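Local coordinates for protein F-112 (Sulfolobus virus-like particle ssv1, PDB 2VQC) that is essential for the function of its virus and, as a winged-helix protein, probably acts by binding DNA, at residues C64-K69 with T73-I78; E33-Q38 with Y47-A52; K15-M20 with K54-R59. One frame throughout, in Å; residues are numbered along the deposited sequence.

In the fold
The chain illustrates how a winged helix is assembled around one shared helix. Helix 43-59 supplies one side of contact 2, where it packs on helix 32-39, and one side of contact 3, where it packs on helix 13-27; their centres lie about 10 Å apart, and I49 CD1 meets M16 CB at 3.6 Å between them. Contact 1 is the hairpin that follows this helix, centred about 13 Å from contact 2 and 12 Å from contact 3. It is tied to contact 3 covalently, by the C57-C64 disulfide, and to both helical contacts through F75, whose ring reaches K54 and the backbone of Q50.

Contact 1: residues C64-K69 with T73-I78; sequences CEVQYK and TTFKWI
The carbonyl oxygen of T74 receives the amide of Q67, Q67 N lying 2.7 Å from T74 O and nearly in line with the C=O bond. The return bond, T74 N to Q67 O at 3.1 Å, differs: its donor stands above the carbonyl plane. One step along, two bonds in the carbonyl planes, E65 N to K76 O at 2.9 Å and K76 N to E65 O at 2.8 Å, complete an antiparallel ladder. On the side bearing E65, Q67 and K76, the extended Q67 chain carries its amide across K76, Q67 NE2 lying 3.3 Å from K76 CD. The same NE2 donates to E65 OE1 from above the carboxylate plane. K69 CG sits between the backbone N and the carbonyl carbon (chi1 38°), and the straight chain beyond it brings K69 CE to 3.4 Å from T74 OG1. On the other face C64, V66 and F75 form an apolar patch: V66 CG2 reaches F75 CE1 at 3.8 Å, and C64 SG sits at the ring edge. The patch and the C57-C64 disulfide tie this hairpin, the wing of the fold, to helices 13-27 and 43-59, while the opposite face carries amide, carboxylate and lysine groups.

Contact 2: residues E33-Q38 with Y47-A52; sequences EDILAQ and YNIQRA
Apolar contact between I35 of helix 32-39 and I49 and Q50 of helix 43-59 joins the two helices, and I35 takes part in all of it. Its two branches divide the work: I35 CG2 turns to I49, lying 4.1 Å from I49 CG2 and equally far from I49 CD1, while I35 CD1 reaches on to the backbone of Q50, 3.9 Å from Q50 CA. The same methyl, I35 CD1, also lies 4.0 Å from Q50 CB, at the root of the glutamine side chain. The isoleucines slide past each other in opposite directions, so the touch is methyl against methyl alongside rather than end against end. I35 CG1 lies anti to the carbonyl carbon (chi1 -61°), and chi2 of 174° draws the branch out straight, which carries CD1 as far as the Q50 backbone. The area buried, 132 Å², is modest, and I35 also touches A46.

Helices 32-39 and 43-59 are the consecutive pair of the helix-turn-helix unit; in winged-helix proteins generally the second of them is the recognition helix, a role that helix 43-59 probably shares.

No polar bond crosses the contact. Q50, its CG anti to the backbone N, sends its side chain along to T73 and F75 of the wing. At the start of helix 32-39, D34 OD2 accepts the backbone amide of T31, and E33 forms a salt bridge with K72 of the loop between the wing strands.

Contact 3: residues K15-M20 with K54-R59; sequences KMAEIM and KAICER
Two torsions set the reach of I56: chi1 of -66° places CG1 anti to the carbonyl carbon, and chi2 of 168° straightens the branch, projecting CD1 onto helix 13-27. That single methyl makes the contact. I56 CD1 lies 3.6 Å from A17 CB, 3.7 Å from E18 N and 3.9 Å from E18 CG, so it nestles against the helix backbone as well as the two side chains. E18 and I56 cross at about a right angle, the aliphatic part of the glutamate passing the methyl. I56 and A17 are buried here, whereas E18 is exposed.

A17 has only a methyl to place between the helices, consistent with the close approach of I56 CD1. A17 CB is also 3.8 Å from the backbone of A52 at atom C, and it touches L53. This is the joint between the first helix of the winged-helix fold and helix 43-59, the second helix of its helix-turn-helix, and Y14 and Y21 of helix 13-27 also touch I56. Selenomethionine M20 leads away from this joint toward L53, I35 and F39, extending the same apolar interior.

No polar bond links the two segments; E18 OE2 and R59 NH1 are 7.0 Å apart, too far for a salt bridge. C57, next to I56, turns instead to F75 of the wing and to Y21.

Contact 1: residues C64-K69 with T73-I78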
ATOM      1  N   CYS A  64       3.966  -7.243   7.504  1.00 28.14           N
ATOM      2  CA  CYS A  64       2.860  -6.391   7.101  1.00 28.34           C
ATOM      3  C   CYS A  64       1.520  -7.027   7.455  1.00 28.55           C
ATOM      4  O   CYS A  64       1.363  -8.252   7.434  1.00 28.57           O
ATOM      5  CB  CYS A  64       2.909  -6.117   5.592  1.00 28.19           C
ATOM      6  SG  CYS A  64       1.598  -4.972   5.056  1.00 29.14           S
ATOM      7  N   GLU A  65       0.554  -6.173   7.766  1.00 28.83           N
ATOM      8  CA  GLU A  65      -0.794  -6.604   8.091  1.00 29.13           C
ATOM      9  C   GLU A  65      -1.783  -5.725   7.340  1.00 29.18           C
ATOM     10  O   GLU A  65      -1.762  -4.497   7.472  1.00 29.04           O
ATOM     11  CB  GLU A  65      -1.026  -6.478   9.592  1.00 29.20           C
ATOM     12  CG  GLU A  65      -2.273  -7.188  10.085  1.00 29.64           C
ATOM     13  CD  GLU A  65      -2.560  -6.911  11.546  1.00 29.69           C
ATOM     14  OE1 GLU A  65      -2.066  -5.890  12.072  1.00 30.63           O
ATOM     15  OE2 GLU A  65      -3.289  -7.711  12.169  1.00 31.00           O
ATOM     16  N   VAL A  66      -2.635  -6.354   6.540  1.00 29.31           N
ATOM     17  CA  VAL A  66      -3.686  -5.644   5.835  1.00 29.64           C
ATOM     18  C   VAL A  66      -4.914  -5.632   6.739  1.00 29.90           C
ATOM     19  O   VAL A  66      -5.541  -6.671   6.962  1.00 30.15           O
ATOM     20  CB  VAL A  66      -4.015  -6.307   4.485  1.00 29.56           C
ATOM     21  CG1 VAL A  66      -5.097  -5.515   3.749  1.00 29.70           C
ATOM     22  CG2 VAL A  66      -2.755  -6.427   3.632  1.00 29.56           C
ATOM     23  N   GLN A  67      -5.234  -4.459   7.278  1.00 29.99           N
ATOM     24  CA  GLN A  67      -6.411  -4.296   8.120  1.00 30.17           C
ATOM     25  C   GLN A  67      -7.584  -3.841   7.259  1.00 30.48           C
ATOM     26  O   GLN A  67      -7.863  -2.649   7.145  1.00 30.38           O
ATOM     27  CB  GLN A  67      -6.132  -3.300   9.247  1.00 30.14           C
ATOM     28  CG  GLN A  67      -5.030  -3.766  10.189  1.00 30.25           C
ATOM     29  CD  GLN A  67      -4.730  -2.780  11.301  1.00 30.24           C
ATOM     30  OE1 GLN A  67      -5.146  -1.620  11.257  1.00 30.67           O
ATOM     31  NE2 GLN A  67      -3.997  -3.239  12.306  1.00 30.46           N
ATOM     32  N   TYR A  68      -8.243  -4.809   6.626  1.00 30.88           N
ATOM     33  CA  TYR A  68      -9.441  -4.532   5.846  1.00 31.11           C
ATOM     34  C   TYR A  68     -10.599  -4.343   6.813  1.00 31.34           C
ATOM     35  O   TYR A  68     -11.023  -5.287   7.482  1.00 31.42           O
ATOM     36  CB  TYR A  68      -9.748  -5.669   4.865  1.00 31.14           C
ATOM     37  CG  TYR A  68     -10.915  -5.367   3.945  1.00 31.10           C
ATOM     38  CD1 TYR A  68     -10.744  -4.575   2.814  1.00 31.13           C
ATOM     39  CD2 TYR A  68     -12.190  -5.866   4.212  1.00 31.22           C
ATOM     40  CE1 TYR A  68     -11.810  -4.287   1.966  1.00 31.09           C
ATOM     41  CE2 TYR A  68     -13.264  -5.585   3.370  1.00 31.22           C
ATOM     42  CZ  TYR A  68     -13.066  -4.794   2.249  1.00 31.13           C
ATOM     43  OH  TYR A  68     -14.119  -4.512   1.410  1.00 31.09           O
ATOM     44  N   LYS A  69     -11.091  -3.111   6.888  1.00 31.62           N
ATOM     45  CA  LYS A  69     -12.219  -2.772   7.751  1.00 31.88           C
ATOM     46  C   LYS A  69     -13.246  -1.974   6.956  1.00 31.98           C
ATOM     47  O   LYS A  69     -12.929  -1.411   5.904  1.00 31.91           O
ATOM     48  CB  LYS A  69     -11.752  -2.014   9.006  1.00 31.87           C
ATOM     49  CG  LYS A  69     -10.628  -1.010   8.784  1.00 31.85           C
ATOM     50  CD  LYS A  69     -10.015  -0.547  10.096  1.00 31.87           C
ATOM     51  CE  LYS A  69      -8.781   0.313   9.856  1.00 31.90           C
ATOM     52  NZ  LYS A  69      -8.025   0.572  11.111  1.00 31.85           N
ATOM     53  N   THR A  73      -9.404   0.057   3.808  1.00 33.42           N
ATOM     54  CA  THR A  73      -8.208  -0.783   3.859  1.00 33.68           C
ATOM     55  C   THR A  73      -7.030   0.011   4.416  1.00 33.82           C
ATOM     56  O   THR A  73      -6.735   1.118   3.950  1.00 33.71           O
ATOM     57  CB  THR A  73      -7.826  -1.312   2.457  1.00 33.66           C
ATOM     58  OG1 THR A  73      -8.935  -2.019   1.886  1.00 33.95           O
ATOM     59  CG2 THR A  73      -6.612  -2.238   2.531  1.00 33.56           C
ATOM     60  N   THR A  74      -6.365  -0.560   5.415  1.00 34.23           N
ATOM     61  CA  THR A  74      -5.223   0.079   6.056  1.00 34.56           C
ATOM     62  C   THR A  74      -4.095  -0.932   6.208  1.00 34.90           C
ATOM     63  O   THR A  74      -4.290  -2.005   6.772  1.00 35.30           O
ATOM     64  CB  THR A  74      -5.595   0.632   7.451  1.00 34.58           C
ATOM     65  OG1 THR A  74      -6.793   1.417   7.362  1.00 34.51           O
ATOM     66  CG2 THR A  74      -4.464   1.489   8.020  1.00 34.52           C
ATOM     67  N   PHE A  75      -2.919  -0.583   5.702  1.00 35.34           N
ATOM     68  CA  PHE A  75      -1.735  -1.416   5.838  1.00 35.36           C
ATOM     69  C   PHE A  75      -1.003  -1.003   7.103  1.00 35.91           C
ATOM     70  O   PHE A  75      -0.813   0.185   7.354  1.00 35.77           O
ATOM     71  CB  PHE A  75      -0.836  -1.258   4.613  1.00 35.41           C
ATOM     72  CG  PHE A  75      -1.522  -1.602   3.326  1.00 35.33           C
ATOM     73  CD1 PHE A  75      -1.503  -2.899   2.844  1.00 35.19           C
ATOM     74  CD2 PHE A  75      -2.225  -0.634   2.616  1.00 35.58           C
ATOM     75  CE1 PHE A  75      -2.155  -3.227   1.657  1.00 35.34           C
ATOM     76  CE2 PHE A  75      -2.881  -0.954   1.431  1.00 35.54           C
ATOM     77  CZ  PHE A  75      -2.844  -2.255   0.952  1.00 35.35           C
ATOM     78  N   LYS A  76      -0.607  -1.986   7.904  1.00 36.68           N
ATOM     79  CA  LYS A  76       0.105  -1.729   9.148  1.00 37.22           C
ATOM     80  C   LYS A  76       1.410  -2.511   9.196  1.00 37.71           C
ATOM     81  O   LYS A  76       1.439  -3.708   8.908  1.00 37.91           O
ATOM     82  CB  LYS A  76      -0.768  -2.093  10.349  1.00 37.23           C
ATOM     83  CG  LYS A  76      -0.114  -1.795  11.692  1.00 37.22           C
ATOM     84  CD  LYS A  76      -1.121  -1.803  12.827  1.00 37.38           C
ATOM     85  CE  LYS A  76      -0.494  -1.320  14.123  1.00 37.57           C
ATOM     86  NZ  LYS A  76      -1.518  -1.092  15.188  1.00 37.65           N
ATOM     87  N   TRP A  77       2.484  -1.818   9.558  1.00 38.33           N
ATOM     88  CA  TRP A  77       3.779  -2.442   9.780  1.00 38.98           C
ATOM     89  C   TRP A  77       3.790  -3.084  11.175  1.00 39.20           C
ATOM     90  O   TRP A  77       3.575  -2.400  12.173  1.00 39.09           O
ATOM     91  CB  TRP A  77       4.892  -1.396   9.663  1.00 38.79           C
ATOM     92  CG  TRP A  77       6.250  -1.995   9.580  1.00 38.83           C
ATOM     93  CD1 TRP A  77       7.178  -2.062  10.575  1.00 38.56           C
ATOM     94  CD2 TRP A  77       6.831  -2.634   8.439  1.00 38.83           C
ATOM     95  NE1 TRP A  77       8.307  -2.698  10.122  1.00 38.70           N
ATOM     96  CE2 TRP A  77       8.122  -3.058   8.813  1.00 39.02           C
ATOM     97  CE3 TRP A  77       6.386  -2.889   7.136  1.00 38.88           C
ATOM     98  CZ2 TRP A  77       8.977  -3.722   7.928  1.00 38.98           C
ATOM     99  CZ3 TRP A  77       7.237  -3.544   6.255  1.00 38.71           C
ATOM    100  CH2 TRP A  77       8.516  -3.954   6.656  1.00 38.87           C
ATOM    101  N   ILE A  78       4.031  -4.394  11.236  1.00 39.73           N
ATOM    102  CA  ILE A  78       3.948  -5.137  12.496  1.00 40.23           C
ATOM    103  C   ILE A  78       5.223  -5.908  12.843  1.00 40.80           C
ATOM    104  O   ILE A  78       5.222  -6.707  13.778  1.00 40.96           O
ATOM    105  CB  ILE A  78       2.746  -6.119  12.487  1.00 40.21           C
ATOM    106  CG1 ILE A  78       2.844  -7.092  11.306  1.00 39.99           C
ATOM    107  CG2 ILE A  78       1.433  -5.345  12.434  1.00 39.84           C
ATOM    108  CD1 ILE A  78       2.000  -8.330  11.473  1.00 40.02           C
TER

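Contact 2: residues E33-Q38 with Y47-A52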
ATOM      1  N   GLU A  33      -5.081   7.191   0.576  1.00 17.92           N
ATOM      2  CA  GLU A  33      -4.721   8.619   0.565  1.00 18.00           C
ATOM      3  C   GLU A  33      -3.218   8.867   0.552  1.00 17.86           C
ATOM      4  O   GLU A  33      -2.758   9.845  -0.049  1.00 17.75           O
ATOM      5  CB  GLU A  33      -5.331   9.363   1.762  1.00 18.05           C
ATOM      6  CG  GLU A  33      -6.859   9.475   1.730  1.00 18.20           C
ATOM      7  CD  GLU A  33      -7.567   8.304   2.393  1.00 17.79           C
ATOM      8  OE1 GLU A  33      -6.974   7.211   2.503  1.00 18.72           O
ATOM      9  OE2 GLU A  33      -8.726   8.479   2.802  1.00 17.76           O
ATOM     10  N   ASP A  34      -2.459   8.000   1.224  1.00 17.93           N
ATOM     11  CA  ASP A  34      -0.990   8.092   1.232  1.00 18.01           C
ATOM     12  C   ASP A  34      -0.377   7.794  -0.144  1.00 17.93           C
ATOM     13  O   ASP A  34       0.633   8.387  -0.524  1.00 18.05           O
ATOM     14  CB  ASP A  34      -0.394   7.140   2.276  1.00 18.03           C
ATOM     15  CG  ASP A  34      -0.759   7.531   3.698  1.00 18.59           C
ATOM     16  OD1 ASP A  34      -0.490   8.688   4.080  1.00 19.35           O
ATOM     17  OD2 ASP A  34      -1.306   6.683   4.438  1.00 18.99           O
ATOM     18  N   ILE A  35      -0.990   6.873  -0.880  1.00 17.81           N
ATOM     19  CA  ILE A  35      -0.554   6.548  -2.237  1.00 17.82           C
ATOM     20  C   ILE A  35      -0.864   7.717  -3.175  1.00 17.76           C
ATOM     21  O   ILE A  35      -0.043   8.088  -4.017  1.00 17.65           O
ATOM     22  CB  ILE A  35      -1.241   5.259  -2.748  1.00 17.74           C
ATOM     23  CG1 ILE A  35      -0.872   4.063  -1.849  1.00 17.71           C
ATOM     24  CG2 ILE A  35      -0.866   4.991  -4.205  1.00 17.77           C
ATOM     25  CD1 ILE A  35      -1.608   2.768  -2.185  1.00 17.81           C
ATOM     26  N   LEU A  36      -2.058   8.287  -3.019  1.00 17.92           N
ATOM     27  CA  LEU A  36      -2.485   9.450  -3.795  1.00 18.09           C
ATOM     28  C   LEU A  36      -1.585  10.666  -3.560  1.00 18.08           C
ATOM     29  O   LEU A  36      -1.264  11.385  -4.501  1.00 17.78           O
ATOM     30  CB  LEU A  36      -3.943   9.807  -3.472  1.00 18.11           C
ATOM     31  CG  LEU A  36      -4.993   8.859  -4.062  1.00 18.66           C
ATOM     32  CD1 LEU A  36      -6.313   8.951  -3.309  1.00 18.99           C
ATOM     33  CD2 LEU A  36      -5.208   9.151  -5.534  1.00 18.40           C
ATOM     34  N   ALA A  37      -1.181  10.884  -2.309  1.00 18.33           N
ATOM     35  CA  ALA A  37      -0.352  12.036  -1.948  1.00 18.51           C
ATOM     36  C   ALA A  37       1.083  11.845  -2.414  1.00 18.86           C
ATOM     37  O   ALA A  37       1.708  12.770  -2.928  1.00 18.63           O
ATOM     38  CB  ALA A  37      -0.391  12.284  -0.439  1.00 18.43           C
ATOM     39  N   GLN A  38       1.604  10.639  -2.232  1.00 19.29           N
ATOM     40  CA  GLN A  38       2.974  10.337  -2.638  1.00 19.52           C
ATOM     41  C   GLN A  38       3.196  10.525  -4.143  1.00 19.41           C
ATOM     42  O   GLN A  38       4.163  11.167  -4.554  1.00 19.15           O
ATOM     43  CB  GLN A  38       3.339   8.904  -2.231  1.00 19.63           C
ATOM     44  CG  GLN A  38       4.738   8.455  -2.648  1.00 19.81           C
ATOM     45  CD  GLN A  38       5.838   9.284  -2.044  1.00 20.40           C
ATOM     46  OE1 GLN A  38       5.729   9.734  -0.906  1.00 21.25           O
ATOM     47  NE2 GLN A  38       6.927   9.472  -2.793  1.00 21.57           N
ATOM     48  N   TYR A  47      -5.704   2.736  -6.752  1.00 22.81           N
ATOM     49  CA  TYR A  47      -6.299   1.429  -6.427  1.00 22.87           C
ATOM     50  C   TYR A  47      -5.528   0.262  -7.051  1.00 22.87           C
ATOM     51  O   TYR A  47      -5.428  -0.802  -6.444  1.00 22.79           O
ATOM     52  CB  TYR A  47      -7.779   1.350  -6.848  1.00 22.99           C
ATOM     53  CG  TYR A  47      -8.760   1.830  -5.791  1.00 23.15           C
ATOM     54  CD1 TYR A  47      -8.848   1.197  -4.551  1.00 23.35           C
ATOM     55  CD2 TYR A  47      -9.616   2.904  -6.039  1.00 23.43           C
ATOM     56  CE1 TYR A  47      -9.751   1.634  -3.583  1.00 23.06           C
ATOM     57  CE2 TYR A  47     -10.518   3.345  -5.080  1.00 22.88           C
ATOM     58  CZ  TYR A  47     -10.582   2.710  -3.855  1.00 23.05           C
ATOM     59  OH  TYR A  47     -11.484   3.156  -2.908  1.00 23.21           O
ATOM     60  N   ASN A  48      -4.997   0.455  -8.258  1.00 23.01           N
ATOM     61  CA  ASN A  48      -4.165  -0.575  -8.898  1.00 23.02           C
ATOM     62  C   ASN A  48      -2.903  -0.823  -8.085  1.00 22.89           C
ATOM     63  O   ASN A  48      -2.478  -1.964  -7.918  1.00 22.73           O
ATOM     64  CB  ASN A  48      -3.780  -0.186 -10.331  1.00 22.90           C
ATOM     65  CG  ASN A  48      -4.965  -0.163 -11.278  1.00 23.36           C
ATOM     66  OD1 ASN A  48      -5.904  -0.947 -11.145  1.00 23.24           O
ATOM     67  ND2 ASN A  48      -4.917   0.735 -12.257  1.00 24.16           N
ATOM     68  N   ILE A  49      -2.312   0.257  -7.582  1.00 23.10           N
ATOM     69  CA  ILE A  49      -1.112   0.168  -6.749  1.00 23.14           C
ATOM     70  C   ILE A  49      -1.450  -0.481  -5.409  1.00 23.23           C
ATOM     71  O   ILE A  49      -0.719  -1.355  -4.940  1.00 23.50           O
ATOM     72  CB  ILE A  49      -0.458   1.558  -6.531  1.00 23.09           C
ATOM     73  CG1 ILE A  49       0.068   2.112  -7.861  1.00 23.15           C
ATOM     74  CG2 ILE A  49       0.680   1.469  -5.510  1.00 23.15           C
ATOM     75  CD1 ILE A  49       0.476   3.586  -7.817  1.00 22.92           C
ATOM     76  N   GLN A  50      -2.560  -0.061  -4.806  1.00 23.40           N
ATOM     77  CA  GLN A  50      -3.025  -0.652  -3.553  1.00 23.64           C
ATOM     78  C   GLN A  50      -3.230  -2.160  -3.680  1.00 23.87           C
ATOM     79  O   GLN A  50      -2.909  -2.918  -2.766  1.00 24.01           O
ATOM     80  CB  GLN A  50      -4.333  -0.002  -3.102  1.00 23.55           C
ATOM     81  CG  GLN A  50      -4.927  -0.643  -1.865  1.00 23.72           C
ATOM     82  CD  GLN A  50      -6.029   0.181  -1.250  1.00 24.11           C
ATOM     83  OE1 GLN A  50      -5.770   1.188  -0.591  1.00 26.09           O
ATOM     84  NE2 GLN A  50      -7.273  -0.245  -1.453  1.00 23.92           N
ATOM     85  N   ARG A  51      -3.777  -2.592  -4.810  1.00 23.97           N
ATOM     86  CA  ARG A  51      -3.964  -4.015  -5.063  1.00 24.20           C
ATOM     87  C   ARG A  51      -2.622  -4.761  -5.108  1.00 24.09           C
ATOM     88  O   ARG A  51      -2.502  -5.860  -4.560  1.00 23.69           O
ATOM     89  CB  ARG A  51      -4.750  -4.227  -6.356  1.00 24.18           C
ATOM     90  CG  ARG A  51      -5.211  -5.645  -6.545  1.00 24.75           C
ATOM     91  CD  ARG A  51      -6.379  -5.731  -7.508  1.00 25.14           C
ATOM     92  NE  ARG A  51      -6.019  -5.364  -8.880  1.00 26.08           N
ATOM     93  CZ  ARG A  51      -6.503  -4.323  -9.565  1.00 26.51           C
ATOM     94  NH1 ARG A  51      -7.390  -3.481  -9.031  1.00 26.62           N
ATOM     95  NH2 ARG A  51      -6.094  -4.122 -10.815  1.00 26.25           N
ATOM     96  N   ALA A  52      -1.616  -4.157  -5.742  1.00 24.11           N
ATOM     97  CA  ALA A  52      -0.275  -4.754  -5.801  1.00 24.11           C
ATOM     98  C   ALA A  52       0.425  -4.698  -4.434  1.00 24.14           C
ATOM     99  O   ALA A  52       1.164  -5.616  -4.070  1.00 24.46           O
ATOM    100  CB  ALA A  52       0.571  -4.076  -6.870  1.00 23.95           C
TER

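Contact 3: residues K15-M20 with K54-R59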
ATOM      1  N   LYS A  15       5.991  -2.219  -9.220  1.00 22.44           N
ATOM      2  CA  LYS A  15       7.145  -1.367  -8.913  1.00 22.65           C
ATOM      3  C   LYS A  15       6.758  -0.179  -8.026  1.00 22.72           C
ATOM      4  O   LYS A  15       7.522   0.213  -7.138  1.00 22.67           O
ATOM      5  CB  LYS A  15       7.804  -0.848 -10.190  1.00 22.58           C
ATOM      6  CG  LYS A  15       8.555  -1.896 -10.985  1.00 22.60           C
ATOM      7  CD  LYS A  15       9.163  -1.270 -12.234  1.00 22.85           C
ATOM      8  CE  LYS A  15       9.896  -2.282 -13.102  1.00 22.71           C
ATOM      9  NZ  LYS A  15      10.398  -1.642 -14.349  1.00 22.80           N
HETATM   10  N   MSE A  16       5.570   0.378  -8.263  1.00 22.70           N
HETATM   11  CA  MSE A  16       5.058   1.495  -7.467  1.00 22.78           C
HETATM   12  C   MSE A  16       4.744   1.042  -6.051  1.00 22.34           C
HETATM   13  O   MSE A  16       4.964   1.781  -5.090  1.00 21.84           O
HETATM   14  CB  MSE A  16       3.766   2.064  -8.067  1.00 23.33           C
HETATM   15  CG  MSE A  16       3.784   2.341  -9.555  1.00 25.41           C
HETATM   16 SE   MSE A  16       4.612   4.003 -10.022  1.00 30.54          SE
HETATM   17  CE  MSE A  16       6.493   3.494  -9.745  1.00 30.45           C
ATOM     18  N   ALA A  17       4.194  -0.167  -5.940  1.00 22.15           N
ATOM     19  CA  ALA A  17       3.825  -0.740  -4.649  1.00 21.98           C
ATOM     20  C   ALA A  17       5.050  -1.036  -3.794  1.00 21.85           C
ATOM     21  O   ALA A  17       4.993  -0.903  -2.572  1.00 21.95           O
ATOM     22  CB  ALA A  17       3.001  -1.998  -4.841  1.00 22.05           C
ATOM     23  N   GLU A  18       6.150  -1.437  -4.436  1.00 21.61           N
ATOM     24  CA  GLU A  18       7.425  -1.645  -3.738  1.00 21.47           C
ATOM     25  C   GLU A  18       7.904  -0.345  -3.099  1.00 21.04           C
ATOM     26  O   GLU A  18       8.452  -0.354  -1.999  1.00 20.81           O
ATOM     27  CB  GLU A  18       8.504  -2.196  -4.686  1.00 21.31           C
ATOM     28  CG  GLU A  18       8.302  -3.660  -5.077  1.00 21.98           C
ATOM     29  CD  GLU A  18       9.351  -4.170  -6.064  1.00 22.46           C
ATOM     30  OE1 GLU A  18       9.621  -3.481  -7.074  1.00 24.72           O
ATOM     31  OE2 GLU A  18       9.899  -5.272  -5.839  1.00 24.00           O
ATOM     32  N   ILE A  19       7.690   0.773  -3.789  1.00 20.76           N
ATOM     33  CA  ILE A  19       8.038   2.086  -3.235  1.00 20.53           C
ATOM     34  C   ILE A  19       7.197   2.334  -1.983  1.00 20.25           C
ATOM     35  O   ILE A  19       7.726   2.731  -0.943  1.00 20.17           O
ATOM     36  CB  ILE A  19       7.845   3.228  -4.260  1.00 20.39           C
ATOM     37  CG1 ILE A  19       8.767   3.017  -5.468  1.00 20.19           C
ATOM     38  CG2 ILE A  19       8.133   4.594  -3.628  1.00 20.60           C
ATOM     39  CD1 ILE A  19       8.539   3.997  -6.594  1.00 20.24           C
HETATM   40  N   MSE A  20       5.899   2.068  -2.080  1.00 20.09           N
HETATM   41  CA  MSE A  20       4.999   2.267  -0.949  1.00 20.22           C
HETATM   42  C   MSE A  20       5.329   1.336   0.217  1.00 20.12           C
HETATM   43  O   MSE A  20       5.167   1.717   1.368  1.00 20.07           O
HETATM   44  CB  MSE A  20       3.540   2.061  -1.362  1.00 20.30           C
HETATM   45  CG  MSE A  20       2.999   3.042  -2.400  1.00 21.10           C
HETATM   46 SE   MSE A  20       3.260   4.954  -2.001  1.00 21.23          SE
HETATM   47  CE  MSE A  20       5.069   5.045  -2.570  1.00 24.23           C
ATOM     48  N   LYS A  54      -1.114  -4.881  -1.540  1.00 24.06           N
ATOM     49  CA  LYS A  54      -1.745  -5.971  -0.799  1.00 24.24           C
ATOM     50  C   LYS A  54      -1.075  -7.316  -1.108  1.00 24.28           C
ATOM     51  O   LYS A  54      -0.860  -8.131  -0.202  1.00 24.19           O
ATOM     52  CB  LYS A  54      -3.246  -6.017  -1.121  1.00 24.26           C
ATOM     53  CG  LYS A  54      -4.060  -7.029  -0.326  1.00 24.32           C
ATOM     54  CD  LYS A  54      -5.522  -6.994  -0.752  1.00 24.69           C
ATOM     55  CE  LYS A  54      -6.303  -8.196  -0.232  1.00 25.18           C
ATOM     56  NZ  LYS A  54      -6.480  -8.168   1.249  1.00 26.11           N
ATOM     57  N   ALA A  55      -0.735  -7.541  -2.378  1.00 24.41           N
ATOM     58  CA  ALA A  55      -0.048  -8.770  -2.784  1.00 24.65           C
ATOM     59  C   ALA A  55       1.344  -8.872  -2.147  1.00 24.81           C
ATOM     60  O   ALA A  55       1.729  -9.943  -1.682  1.00 24.75           O
ATOM     61  CB  ALA A  55       0.043  -8.868  -4.304  1.00 24.59           C
ATOM     62  N   ILE A  56       2.078  -7.758  -2.105  1.00 24.99           N
ATOM     63  CA  ILE A  56       3.402  -7.722  -1.459  1.00 25.06           C
ATOM     64  C   ILE A  56       3.303  -8.002   0.045  1.00 25.16           C
ATOM     65  O   ILE A  56       4.107  -8.759   0.590  1.00 24.97           O
ATOM     66  CB  ILE A  56       4.126  -6.367  -1.679  1.00 24.88           C
ATOM     67  CG1 ILE A  56       4.474  -6.181  -3.159  1.00 24.74           C
ATOM     68  CG2 ILE A  56       5.406  -6.291  -0.833  1.00 25.01           C
ATOM     69  CD1 ILE A  56       4.923  -4.772  -3.520  1.00 24.93           C
ATOM     70  N   CYS A  57       2.321  -7.392   0.708  1.00 25.39           N
ATOM     71  CA  CYS A  57       2.106  -7.615   2.144  1.00 25.67           C
ATOM     72  C   CYS A  57       1.791  -9.075   2.478  1.00 25.61           C
ATOM     73  O   CYS A  57       2.264  -9.604   3.486  1.00 25.30           O
ATOM     74  CB  CYS A  57       0.992  -6.714   2.669  1.00 25.69           C
ATOM     75  SG  CYS A  57       1.570  -5.049   3.018  1.00 27.55           S
ATOM     76  N   GLU A  58       0.992  -9.713   1.630  1.00 25.83           N
ATOM     77  CA  GLU A  58       0.628 -11.117   1.808  1.00 26.26           C
ATOM     78  C   GLU A  58       1.828 -12.056   1.643  1.00 26.50           C
ATOM     79  O   GLU A  58       1.819 -13.165   2.178  1.00 26.97           O
ATOM     80  CB  GLU A  58      -0.520 -11.499   0.862  1.00 26.15           C
ATOM     81  CG  GLU A  58      -1.862 -10.893   1.301  1.00 26.61           C
ATOM     82  CD  GLU A  58      -2.962 -10.982   0.252  1.00 26.92           C
ATOM     83  OE1 GLU A  58      -2.678 -10.816  -0.956  1.00 28.41           O
ATOM     84  OE2 GLU A  58      -4.128 -11.196   0.645  1.00 27.58           O
ATOM     85  N   ARG A  59       2.864 -11.609   0.929  1.00 26.62           N
ATOM     86  CA  ARG A  59       4.119 -12.367   0.839  1.00 26.66           C
ATOM     87  C   ARG A  59       4.968 -12.264   2.109  1.00 26.78           C
ATOM     88  O   ARG A  59       5.884 -13.068   2.309  1.00 26.82           O
ATOM     89  CB  ARG A  59       4.941 -11.911  -0.369  1.00 26.55           C
ATOM     90  CG  ARG A  59       4.265 -12.210  -1.682  1.00 26.63           C
ATOM     91  CD  ARG A  59       4.918 -11.499  -2.854  1.00 27.00           C
ATOM     92  NE  ARG A  59       4.100 -11.628  -4.061  1.00 27.34           N
ATOM     93  CZ  ARG A  59       4.500 -11.331  -5.296  1.00 27.54           C
ATOM     94  NH1 ARG A  59       5.729 -10.881  -5.529  1.00 27.60           N
ATOM     95  NH2 ARG A  59       3.660 -11.498  -6.311  1.00 27.93           N
TER